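L-lysine 6-monooxygenase involved in desferrioxamine biosynthesis (Erwinia amylovora CFBP1430, PDB 5O8P) probably catalyses the FAD- and NADPH-dependent N-hydroxylation of cadaverine, an early step in building the siderophore desferrioxamine. Local coordinates at residues Y9-I14 / E31-V36; T121-V126 / Y135-T140; A152-L157 / H376-V381. All blocks are in the same frame, centred on the assembly; numbering follows the deposited sequence.

Contact 1 (Y9-I14 / E31-V36); sequences YDFIGI and EGLNGV
Val36 and Tyr9 meet across the two parallel strands of a beta-alpha-beta unit, strand 8-14, helix 18-27 and strand 35-38, with which the FAD-binding Rossmann-type domain begins. The apolar contacts fall on two faces of the sheet. On one, Val36 sets CG1 over the centre of the Tyr9 ring, 3.7 Å from its centroid, in a CH-pi contact. Held between the backbone N and the carbonyl carbon (chi1 73°), this methyl also lies beside Ile12 CG1, while Val36 CB adds a contact to Tyr9 CE1. On the other face Gly35, which has no side chain, presents its CA to the Phe11 ring, off-centre toward the rim, while Leu33 meets the ring edge. Leu33 and Phe11 also pack on helix 399-410.

Most of the polar bonds are between backbone atoms. Asp10 N donates to Asn34 O at 2.8 Å, Gly13 N to Val36 O at 2.8 Å, and a weak bond joins Val36 N to Phe11 O. One carboxylate joins in: with CG beside its own backbone N (chi1 -72°), Asp10 turns toward the partner strand, and OD2 takes the N-H of Asn34 through its anti lone pair, 2.9 Å away and almost straight at 177°.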
loop_
_atom_site.group_PDB
_atom_site.type_symbol
_atom_site.label_atom_id
_atom_site.label_comp_id
_atom_site.label_asym_id
_atom_site.label_seq_id
_atom_site.Cartn_x
_atom_site.Cartn_y
_atom_site.Cartn_z
ATOM N N TYR B 9 23.265 -10.339 -45.077
ATOM C CA TYR B 9 22.424 -10.580 -43.893
ATOM C C TYR B 9 20.964 -10.269 -44.222
ATOM O O TYR B 9 20.665 -9.430 -45.101
ATOM C CB TYR B 9 22.915 -9.749 -42.700
ATOM C CG TYR B 9 24.181 -10.279 -42.070
ATOM C CD1 TYR B 9 24.130 -11.279 -41.092
ATOM C CD2 TYR B 9 25.441 -9.788 -42.450
ATOM C CE1 TYR B 9 25.287 -11.769 -40.507
ATOM C CE2 TYR B 9 26.606 -10.277 -41.871
ATOM C CZ TYR B 9 26.523 -11.268 -40.907
ATOM O OH TYR B 9 27.664 -11.750 -40.313
ATOM N N ASP B 10 20.048 -10.933 -43.513
ATOM C CA ASP B 10 18.603 -10.671 -43.677
ATOM C C ASP B 10 18.274 -9.302 -43.119
ATOM O O ASP B 10 17.470 -8.554 -43.697
ATOM C CB ASP B 10 17.748 -11.749 -43.007
ATOM C CG ASP B 10 17.785 -13.081 -43.751
ATOM O OD1 ASP B 10 17.537 -13.102 -44.984
ATOM O OD2 ASP B 10 18.058 -14.120 -43.099
ATOM N N PHE B 11 18.887 -9.001 -41.976
ATOM C CA PHE B 11 18.899 -7.658 -41.430
ATOM C C PHE B 11 20.157 -7.412 -40.602
ATOM O O PHE B 11 20.758 -8.359 -40.071
ATOM C CB PHE B 11 17.647 -7.417 -40.575
ATOM C CG PHE B 11 17.688 -8.087 -39.232
ATOM C CD1 PHE B 11 17.343 -9.417 -39.096
ATOM C CD2 PHE B 11 18.081 -7.382 -38.105
ATOM C CE1 PHE B 11 17.376 -10.040 -37.850
ATOM C CE2 PHE B 11 18.132 -7.996 -36.863
ATOM C CZ PHE B 11 17.771 -9.327 -36.728
ATOM N N ILE B 12 20.537 -6.139 -40.491
ATOM C CA ILE B 12 21.578 -5.709 -39.556
ATOM C C ILE B 12 20.970 -4.696 -38.606
ATOM O O ILE B 12 20.354 -3.727 -39.051
ATOM C CB ILE B 12 22.771 -5.025 -40.267
ATOM C CG1 ILE B 12 23.531 -6.012 -41.130
ATOM C CG2 ILE B 12 23.751 -4.435 -39.254
ATOM C CD1 ILE B 12 24.423 -5.318 -42.135
ATOM N N GLY B 13 21.161 -4.917 -37.311
ATOM C CA GLY B 13 20.773 -3.940 -36.300
ATOM C C GLY B 13 21.982 -3.088 -35.999
ATOM O O GLY B 13 23.065 -3.618 -35.747
ATOM N N ILE B 14 21.815 -1.769 -36.044
ATOM C CA ILE B 14 22.894 -0.834 -35.711
ATOM C C ILE B 14 22.548 -0.156 -34.395
ATOM O O ILE B 14 21.609 0.607 -34.331
ATOM C CB ILE B 14 23.062 0.227 -36.803
ATOM C CG1 ILE B 14 23.403 -0.439 -38.130
ATOM C CG2 ILE B 14 24.112 1.258 -36.399
ATOM C CD1 ILE B 14 23.396 0.520 -39.308
ATOM N N GLU B 31 14.202 -19.738 -37.134
ATOM C CA GLU B 31 14.734 -20.510 -38.262
ATOM C C GLU B 31 14.788 -19.663 -39.530
ATOM O O GLU B 31 13.840 -18.954 -39.845
ATOM C CB GLU B 31 13.875 -21.761 -38.520
ATOM C CG GLU B 31 13.964 -22.819 -37.409
ATOM C CD GLU B 31 15.173 -23.758 -37.529
ATOM O OE1 GLU B 31 16.137 -23.446 -38.271
ATOM O OE2 GLU B 31 15.163 -24.826 -36.873
ATOM N N GLY B 32 15.895 -19.766 -40.255
ATOM C CA GLY B 32 16.087 -19.039 -41.515
ATOM C C GLY B 32 16.144 -17.525 -41.363
ATOM O O GLY B 32 15.678 -16.790 -42.239
ATOM N N LEU B 33 16.692 -17.064 -40.246
ATOM C CA LEU B 33 16.905 -15.652 -40.022
ATOM C C LEU B 33 18.355 -15.454 -39.646
ATOM O O LEU B 33 18.776 -15.888 -38.584
ATOM C CB LEU B 33 15.988 -15.147 -38.908
ATOM C CG LEU B 33 15.986 -13.643 -38.691
ATOM C CD1 LEU B 33 15.615 -12.877 -39.953
ATOM C CD2 LEU B 33 15.004 -13.327 -37.575
ATOM N N ASN B 34 19.114 -14.834 -40.540
ATOM C CA ASN B 34 20.514 -14.491 -40.296
ATOM C C ASN B 34 20.591 -12.995 -40.095
ATOM O O ASN B 34 20.456 -12.211 -41.045
ATOM C CB ASN B 34 21.392 -14.953 -41.457
ATOM C CG ASN B 34 21.435 -16.460 -41.577
ATOM O OD1 ASN B 34 21.625 -16.995 -42.663
ATOM N ND2 ASN B 34 21.243 -17.155 -40.462
ATOM N N GLY B 35 20.754 -12.617 -38.826
ATOM C CA GLY B 35 20.828 -11.226 -38.417
ATOM C C GLY B 35 22.055 -10.988 -37.557
ATOM O O GLY B 35 22.575 -11.899 -36.924
ATOM N N VAL B 36 22.525 -9.757 -37.567
ATOM C CA VAL B 36 23.674 -9.385 -36.780
ATOM C C VAL B 36 23.483 -7.961 -36.256
ATOM O O VAL B 36 22.793 -7.140 -36.880
ATOM C CB VAL B 36 24.969 -9.535 -37.612
ATOM C CG1 VAL B 36 25.090 -8.444 -38.659
ATOM C CG2 VAL B 36 26.202 -9.570 -36.733
#

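Contact 2 (T121-V126 / Y135-T140). With FAD (flavin-adenine dinucleotide), chain C.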
loop_
_atom_site.group_PDB
_atom_site.type_symbol
_atom_site.label_atom_id
_atom_site.label_comp_id
_atom_site.label_asym_id
_atom_site.label_seq_id
_atom_site.Cartn_x
_atom_site.Cartn_y
_atom_site.Cartn_z
ATOM N N THR B 121 32.342 -1.927 -32.745
ATOM C CA THR B 121 32.089 -1.771 -34.175
ATOM C C THR B 121 31.293 -0.490 -34.432
ATOM O O THR B 121 30.068 -0.470 -34.312
ATOM C CB THR B 121 31.293 -2.996 -34.673
ATOM O OG1 THR B 121 31.888 -4.190 -34.164
ATOM C CG2 THR B 121 31.249 -3.064 -36.176
ATOM N N ARG B 122 32.003 0.585 -34.748
ATOM C CA ARG B 122 31.374 1.880 -35.004
ATOM C C ARG B 122 31.005 1.940 -36.478
ATOM O O ARG B 122 31.871 1.869 -37.344
ATOM C CB ARG B 122 32.316 3.033 -34.634
ATOM C CG ARG B 122 31.752 4.437 -34.827
ATOM C CD ARG B 122 32.631 5.505 -34.201
ATOM N NE ARG B 122 33.936 5.583 -34.879
ATOM C CZ ARG B 122 35.123 5.207 -34.369
ATOM N NH1 ARG B 122 35.246 4.714 -33.130
ATOM N NH2 ARG B 122 36.220 5.334 -35.110
ATOM N N VAL B 123 29.715 2.050 -36.754
ATOM C CA VAL B 123 29.232 2.252 -38.119
ATOM C C VAL B 123 29.512 3.691 -38.508
ATOM O O VAL B 123 29.164 4.604 -37.756
ATOM C CB VAL B 123 27.731 1.953 -38.226
ATOM C CG1 VAL B 123 27.174 2.391 -39.578
ATOM C CG2 VAL B 123 27.486 0.472 -37.978
ATOM N N GLU B 124 30.148 3.873 -39.664
ATOM C CA GLU B 124 30.594 5.198 -40.130
ATOM C C GLU B 124 29.817 5.718 -41.329
ATOM O O GLU B 124 29.625 6.927 -41.458
ATOM C CB GLU B 124 32.106 5.216 -40.431
ATOM C CG GLU B 124 32.945 4.734 -39.252
ATOM C CD GLU B 124 34.040 5.670 -38.769
ATOM O OE1 GLU B 124 34.560 6.458 -39.595
ATOM O OE2 GLU B 124 34.397 5.572 -37.569
ATOM N N TYR B 125 29.388 4.823 -42.212
ATOM C CA TYR B 125 28.636 5.203 -43.406
ATOM C C TYR B 125 27.733 4.048 -43.845
ATOM O O TYR B 125 28.080 2.875 -43.682
ATOM C CB TYR B 125 29.614 5.585 -44.520
ATOM C CG TYR B 125 29.000 6.273 -45.732
ATOM C CD1 TYR B 125 28.488 7.580 -45.645
ATOM C CD2 TYR B 125 28.970 5.628 -46.990
ATOM C CE1 TYR B 125 27.953 8.217 -46.764
ATOM C CE2 TYR B 125 28.432 6.250 -48.112
ATOM C CZ TYR B 125 27.926 7.542 -48.000
ATOM O OH TYR B 125 27.396 8.153 -49.115
ATOM N N VAL B 126 26.565 4.392 -44.375
ATOM C CA VAL B 126 25.642 3.422 -44.950
ATOM C C VAL B 126 25.224 3.930 -46.317
ATOM O O VAL B 126 25.049 5.127 -46.501
ATOM C CB VAL B 126 24.382 3.228 -44.072
ATOM C CG1 VAL B 126 23.465 2.184 -44.678
ATOM C CG2 VAL B 126 24.762 2.825 -42.654
ATOM N N TYR B 135 21.684 -2.948 -48.832
ATOM C CA TYR B 135 22.371 -1.897 -48.070
ATOM C C TYR B 135 23.797 -2.320 -47.695
ATOM O O TYR B 135 24.061 -3.481 -47.351
ATOM C CB TYR B 135 21.556 -1.490 -46.831
ATOM C CG TYR B 135 20.312 -0.696 -47.195
ATOM C CD1 TYR B 135 20.381 0.678 -47.435
ATOM C CD2 TYR B 135 19.079 -1.324 -47.339
ATOM C CE1 TYR B 135 19.255 1.411 -47.797
ATOM C CE2 TYR B 135 17.946 -0.608 -47.706
ATOM C CZ TYR B 135 18.031 0.763 -47.933
ATOM O OH TYR B 135 16.895 1.458 -48.292
ATOM N N ARG B 136 24.710 -1.357 -47.777
ATOM C CA ARG B 136 26.131 -1.572 -47.516
ATOM C C ARG B 136 26.497 -0.724 -46.320
ATOM O O ARG B 136 26.398 0.492 -46.397
ATOM C CB ARG B 136 26.928 -1.143 -48.755
ATOM C CG ARG B 136 28.432 -1.177 -48.631
ATOM C CD ARG B 136 29.108 -0.762 -49.942
ATOM N NE ARG B 136 28.680 -1.614 -51.061
ATOM C CZ ARG B 136 29.115 -2.855 -51.287
ATOM N NH1 ARG B 136 30.020 -3.443 -50.484
ATOM N NH2 ARG B 136 28.632 -3.528 -52.336
ATOM N N VAL B 137 26.914 -1.361 -45.232
ATOM C CA VAL B 137 27.188 -0.690 -43.946
ATOM C C VAL B 137 28.687 -0.723 -43.668
ATOM O O VAL B 137 29.230 -1.796 -43.431
ATOM C CB VAL B 137 26.460 -1.423 -42.791
ATOM C CG1 VAL B 137 26.826 -0.847 -41.429
ATOM C CG2 VAL B 137 24.961 -1.391 -43.012
ATOM N N ARG B 138 29.345 0.435 -43.683
ATOM C CA ARG B 138 30.795 0.507 -43.458
ATOM C C ARG B 138 31.088 0.769 -41.978
ATOM O O ARG B 138 30.728 1.820 -41.436
ATOM C CB ARG B 138 31.440 1.576 -44.347
ATOM C CG ARG B 138 32.908 1.296 -44.692
ATOM C CD ARG B 138 33.508 2.344 -45.632
ATOM N NE ARG B 138 33.477 3.684 -45.011
ATOM C CZ ARG B 138 33.054 4.829 -45.577
ATOM N NH1 ARG B 138 32.627 4.876 -46.843
ATOM N NH2 ARG B 138 33.073 5.952 -44.857
ATOM N N SER B 139 31.738 -0.203 -41.335
ATOM C CA SER B 139 32.121 -0.113 -39.930
ATOM C C SER B 139 33.612 0.135 -39.745
ATOM O O SER B 139 34.405 0.007 -40.684
ATOM C CB SER B 139 31.750 -1.403 -39.205
ATOM O OG SER B 139 32.774 -2.377 -39.300
ATOM N N THR B 140 33.972 0.479 -38.513
ATOM C CA THR B 140 35.364 0.652 -38.100
ATOM C C THR B 140 35.505 -0.010 -36.740
ATOM O O THR B 140 34.756 0.323 -35.826
ATOM C CB THR B 140 35.730 2.151 -37.986
ATOM O OG1 THR B 140 35.817 2.739 -39.296
ATOM C CG2 THR B 140 37.055 2.366 -37.282
HETATM P PA FAD C . 20.610 3.201 -25.974
HETATM O O1A FAD C . 21.244 2.939 -24.621
HETATM O O2A FAD C . 20.567 4.612 -26.510
HETATM O O5B FAD C . 21.400 2.244 -27.008
HETATM C C5B FAD C . 22.068 2.741 -28.162
HETATM C C4B FAD C . 23.382 2.024 -28.448
HETATM O O4B FAD C . 23.762 2.259 -29.813
HETATM C C3B FAD C . 24.531 2.541 -27.588
HETATM O O3B FAD C . 25.239 1.421 -27.041
HETATM C C2B FAD C . 25.368 3.396 -28.538
HETATM O O2B FAD C . 26.768 3.408 -28.238
HETATM C C1B FAD C . 25.117 2.724 -29.875
HETATM N N9A FAD C . 25.400 3.543 -31.086
HETATM C C8A FAD C . 24.977 4.788 -31.386
HETATM N N7A FAD C . 25.459 5.174 -32.601
HETATM C C5A FAD C . 26.204 4.160 -33.093
HETATM C C6A FAD C . 27.006 3.885 -34.317
HETATM N N6A FAD C . 27.116 4.807 -35.304
HETATM N N1A FAD C . 27.624 2.679 -34.420
HETATM C C2A FAD C . 27.535 1.742 -33.451
HETATM N N3A FAD C . 26.834 1.931 -32.317
HETATM C C4A FAD C . 26.158 3.090 -32.086
HETATM N N1 FAD C . 12.301 3.328 -19.955
HETATM C C2 FAD C . 11.509 2.412 -19.337
HETATM O O2 FAD C . 10.570 1.908 -19.993
HETATM N N3 FAD C . 11.709 2.029 -18.056
HETATM C C4 FAD C . 12.705 2.539 -17.308
HETATM O O4 FAD C . 12.865 2.174 -16.127
HETATM C C4X FAD C . 13.615 3.546 -17.910
HETATM N N5 FAD C . 14.635 4.093 -17.214
HETATM C C5X FAD C . 15.445 5.012 -17.791
HETATM C C6 FAD C . 16.479 5.543 -17.024
HETATM C C7 FAD C . 17.354 6.491 -17.550
HETATM C C7M FAD C . 18.464 7.055 -16.697
HETATM C C8 FAD C . 17.173 6.940 -18.961
HETATM C C8M FAD C . 18.104 7.963 -19.553
HETATM C C9 FAD C . 16.138 6.416 -19.737
HETATM C C9A FAD C . 15.248 5.457 -19.219
HETATM N N10 FAD C . 14.171 4.885 -19.979
HETATM C C10 FAD C . 13.345 3.928 -19.325
HETATM C "C1'" FAD C . 13.878 5.233 -21.396
HETATM C "C2'" FAD C . 14.533 4.254 -22.398
HETATM O "O2'" FAD C . 14.308 2.889 -21.990
HETATM C "C3'" FAD C . 16.042 4.487 -22.601
HETATM O "O3'" FAD C . 16.282 5.808 -23.112
HETATM C "C4'" FAD C . 16.694 3.473 -23.551
HETATM O "O4'" FAD C . 18.086 3.352 -23.237
HETATM C "C5'" FAD C . 16.555 3.861 -25.020
HETATM O "O5'" FAD C . 16.683 2.688 -25.826
HETATM P P FAD C . 17.850 2.574 -26.917
HETATM O O1P FAD C . 17.765 1.199 -27.548
HETATM O O2P FAD C . 17.675 3.803 -27.763
HETATM O O3P FAD C . 19.095 2.612 -25.869
#
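A beta hairpin, strands 121-129 and 134-141, supplies part of the adenine-binding end of the FAD site from its first strand and is interrupted by a classic beta bulge. Val123 and Ser139 form a non-hydrogen-bonded pair, but beyond it the register slips by one residue, and Glu124 and Tyr125 both face Arg138. Arg138 O accepts the N-H of Glu124 at 2.8 Å and, weakly, that of Tyr125 at 3.4 Å. Arg138 N returns a bond to Tyr125 O, and nearer the adenine Arg122 and Thr140 exchange backbone bonds in both directions.

On the buried face, Val123 CG1 meets Val137 CG1 at 3.7 Å. Val123, Val126 and Val137 are beta-branched and apolar, which suits a buried strand face; Leu38 and Leu155 of neighbouring strands pack here too. Thr121 CG2 rests on Ser139 CB, and Ser139 OG is bonded to Trp150 NE1.

The other face is polar. The Arg138 guanidinium and Tyr125 ring planes are 12° apart, but the side chains cross without stacking: Tyr125 CB lies over the guanidinium face, toward its rim, 3.5 Å from Arg138 NH2. Arg122 NE forms a salt bridge with Glu124 OE2 at 2.7 Å. The Glu124 side chain crosses that of Thr140 obliquely, CG and CD both close to Thr140 OG1.

Val123 N donates to FAD N1A and Val123 O accepts from FAD N6A, both at 3.2 Å, matching the Watson-Crick edge of adenine (N1 and the 6-amino group). Not used across the hairpin, this N and O can serve the adenine by main-chain position rather than side-chain charge, and the bonds of Arg122 and Glu124 are consistent with holding them there.

Contact 3 (A152-L157 / H376-V381); sequences AHRLVL and HNQVFV
Phe380 turns the edge of its ring to strand 155-157, with Leu155 O and Arg154 CD both near the ring plane; Phe380 CD2 comes within 3.7 Å of Leu155 O. Chi1 (-62°) puts Phe380 CG beside the backbone N, and Leu406 and Glu409 of helix 399-410 pack on the phenylalanine from outside the pair. The Arg154 guanidinium has His153 CB off toward the rim of one face, and its NE is bonded to Asp10 O, so the charged end is tied to strand 8-14 while CB and CG rest against the backbone of Gln378. The Gln378 side chain, from CB to NE2, lies beside His153 O at van der Waals distance.

Three main-chain bonds join the segments. Leu155 N donates to Gln378 O at 2.7 Å; Phe380 N reaches Leu155 O, also at 2.7 Å, along a nearly straight line (171°); Leu157 N closes the ladder on Phe380 O at 2.8 Å.

Beyond them the apolar side chains alternate between faces. Val156 CB meets Phe380 CB on one. On the other, Leu157 CD1 lies 4.2 Å from Val379 CG1, and Leu157 CB touches Val381 CG1; these side chains bring no polar atoms into the buried layer, and beta-branched valine favours strand geometry.

The result is a short parallel pairing, its strand axes 23° apart, in which a strand from late in the chain is added to the central sheet of the Rossmann-type FAD domain.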
loop_
_atom_site.group_PDB
_atom_site.type_symbol
_atom_site.label_atom_id
_atom_site.label_comp_id
_atom_site.label_asym_id
_atom_site.label_seq_id
_atom_site.Cartn_x
_atom_site.Cartn_y
_atom_site.Cartn_z
ATOM N N ALA B 152 23.461 -6.191 -46.323
ATOM C CA ALA B 152 22.163 -6.532 -45.728
ATOM C C ALA B 152 20.972 -6.005 -46.506
ATOM O O ALA B 152 20.992 -4.885 -47.040
ATOM C CB ALA B 152 22.084 -6.017 -44.297
ATOM N N HIS B 153 19.918 -6.812 -46.529
ATOM C CA HIS B 153 18.675 -6.449 -47.203
ATOM C C HIS B 153 17.900 -5.396 -46.424
ATOM O O HIS B 153 17.256 -4.515 -47.023
ATOM C CB HIS B 153 17.809 -7.687 -47.422
ATOM C CG HIS B 153 18.377 -8.644 -48.427
ATOM N ND1 HIS B 153 18.274 -8.427 -49.785
ATOM C CD2 HIS B 153 19.053 -9.811 -48.275
ATOM C CE1 HIS B 153 18.861 -9.422 -50.427
ATOM N NE2 HIS B 153 19.346 -10.272 -49.533
ATOM N N ARG B 154 17.974 -5.497 -45.095
ATOM C CA ARG B 154 17.253 -4.628 -44.195
ATOM C C ARG B 154 18.126 -4.116 -43.052
ATOM O O ARG B 154 18.998 -4.821 -42.541
ATOM C CB ARG B 154 16.082 -5.407 -43.608
ATOM C CG ARG B 154 15.029 -5.829 -44.622
ATOM C CD ARG B 154 14.073 -6.822 -44.030
ATOM N NE ARG B 154 14.589 -8.156 -44.302
ATOM C CZ ARG B 154 14.194 -8.951 -45.292
ATOM N NH1 ARG B 154 13.232 -8.577 -46.137
ATOM N NH2 ARG B 154 14.772 -10.147 -45.430
ATOM N N LEU B 155 17.864 -2.882 -42.634
ATOM C CA LEU B 155 18.501 -2.286 -41.458
ATOM C C LEU B 155 17.472 -1.977 -40.381
ATOM O O LEU B 155 16.334 -1.623 -40.685
ATOM C CB LEU B 155 19.178 -0.978 -41.857
ATOM C CG LEU B 155 20.199 -1.046 -42.978
ATOM C CD1 LEU B 155 20.584 0.360 -43.400
ATOM C CD2 LEU B 155 21.399 -1.846 -42.510
ATOM N N VAL B 156 17.872 -2.079 -39.125
ATOM C CA VAL B 156 17.030 -1.632 -38.021
ATOM C C VAL B 156 17.910 -0.770 -37.116
ATOM O O VAL B 156 18.856 -1.258 -36.484
ATOM C CB VAL B 156 16.265 -2.802 -37.323
ATOM C CG1 VAL B 156 16.945 -4.138 -37.544
ATOM C CG2 VAL B 156 16.056 -2.574 -35.828
ATOM N N LEU B 157 17.578 0.524 -37.081
ATOM C CA LEU B 157 18.375 1.549 -36.395
ATOM C C LEU B 157 17.930 1.719 -34.939
ATOM O O LEU B 157 16.935 2.375 -34.666
ATOM C CB LEU B 157 18.267 2.881 -37.146
ATOM C CG LEU B 157 18.573 2.842 -38.646
ATOM C CD1 LEU B 157 18.453 4.212 -39.290
ATOM C CD2 LEU B 157 19.942 2.262 -38.930
ATOM N N HIS B 376 10.236 0.929 -49.075
ATOM C CA HIS B 376 10.165 -0.507 -49.409
ATOM C C HIS B 376 10.234 -1.484 -48.211
ATOM O O HIS B 376 10.491 -2.669 -48.408
ATOM C CB HIS B 376 11.269 -0.860 -50.427
ATOM C CG HIS B 376 11.203 -0.073 -51.702
ATOM N ND1 HIS B 376 11.977 1.048 -51.928
ATOM C CD2 HIS B 376 10.449 -0.237 -52.813
ATOM C CE1 HIS B 376 11.710 1.539 -53.123
ATOM N NE2 HIS B 376 10.784 0.778 -53.680
ATOM N N ASN B 377 9.972 -1.012 -46.991
ATOM C CA ASN B 377 9.996 -1.860 -45.776
ATOM C C ASN B 377 11.323 -2.581 -45.548
ATOM O O ASN B 377 11.364 -3.795 -45.328
ATOM C CB ASN B 377 8.834 -2.859 -45.784
ATOM C CG ASN B 377 7.504 -2.180 -45.995
ATOM O OD1 ASN B 377 7.284 -1.079 -45.506
ATOM N ND2 ASN B 377 6.615 -2.826 -46.735
ATOM N N GLN B 378 12.394 -1.798 -45.591
ATOM C CA GLN B 378 13.762 -2.286 -45.406
ATOM C C GLN B 378 14.591 -1.568 -44.320
ATOM O O GLN B 378 15.449 -2.189 -43.703
ATOM C CB GLN B 378 14.505 -2.220 -46.734
ATOM C CG GLN B 378 13.899 -3.066 -47.835
ATOM C CD GLN B 378 14.665 -2.945 -49.128
ATOM O OE1 GLN B 378 15.046 -1.847 -49.545
ATOM N NE2 GLN B 378 14.901 -4.074 -49.769
ATOM N N VAL B 379 14.354 -0.280 -44.098
ATOM C CA VAL B 379 15.065 0.480 -43.089
ATOM C C VAL B 379 14.064 0.770 -41.989
ATOM O O VAL B 379 13.117 1.517 -42.213
ATOM C CB VAL B 379 15.600 1.802 -43.662
ATOM C CG1 VAL B 379 16.417 2.552 -42.615
ATOM C CG2 VAL B 379 16.437 1.530 -44.880
ATOM N N PHE B 380 14.279 0.170 -40.819
ATOM C CA PHE B 380 13.391 0.334 -39.665
ATOM C C PHE B 380 14.054 1.125 -38.554
ATOM O O PHE B 380 15.271 1.226 -38.508
ATOM C CB PHE B 380 12.976 -1.032 -39.135
ATOM C CG PHE B 380 12.205 -1.837 -40.124
ATOM C CD1 PHE B 380 10.845 -1.650 -40.269
ATOM C CD2 PHE B 380 12.844 -2.763 -40.933
ATOM C CE1 PHE B 380 10.122 -2.388 -41.185
ATOM C CE2 PHE B 380 12.139 -3.504 -41.852
ATOM C CZ PHE B 380 10.777 -3.311 -41.982
ATOM N N VAL B 381 13.253 1.651 -37.638
ATOM C CA VAL B 381 13.802 2.386 -36.500
ATOM C C VAL B 381 13.183 1.901 -35.189
ATOM O O VAL B 381 12.031 1.516 -35.177
ATOM C CB VAL B 381 13.637 3.917 -36.663
ATOM C CG1 VAL B 381 14.408 4.443 -37.881
ATOM C CG2 VAL B 381 12.167 4.352 -36.719
#

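From the N terminus, contact 1 closes first, bringing strand 35-38 back beside strand 8-14 after a single helix. Contact 2 follows as a local hairpin with a short turn. Contact 3 spans more than 200 residues, returning the chain from the region that includes the five-stranded parallel sheet to strand 155-157. The three closures come in series, without nesting or crossing, yet all reach one mixed sheet. Strand 8-14 links contacts 1 and 3, with Ile12 N probably bonded to Arg154 O. The hairpin of contact 2 lies against both: Ile14 packs on Val123, and Val137 on Leu155, tying the adenine-binding strand to the domain core.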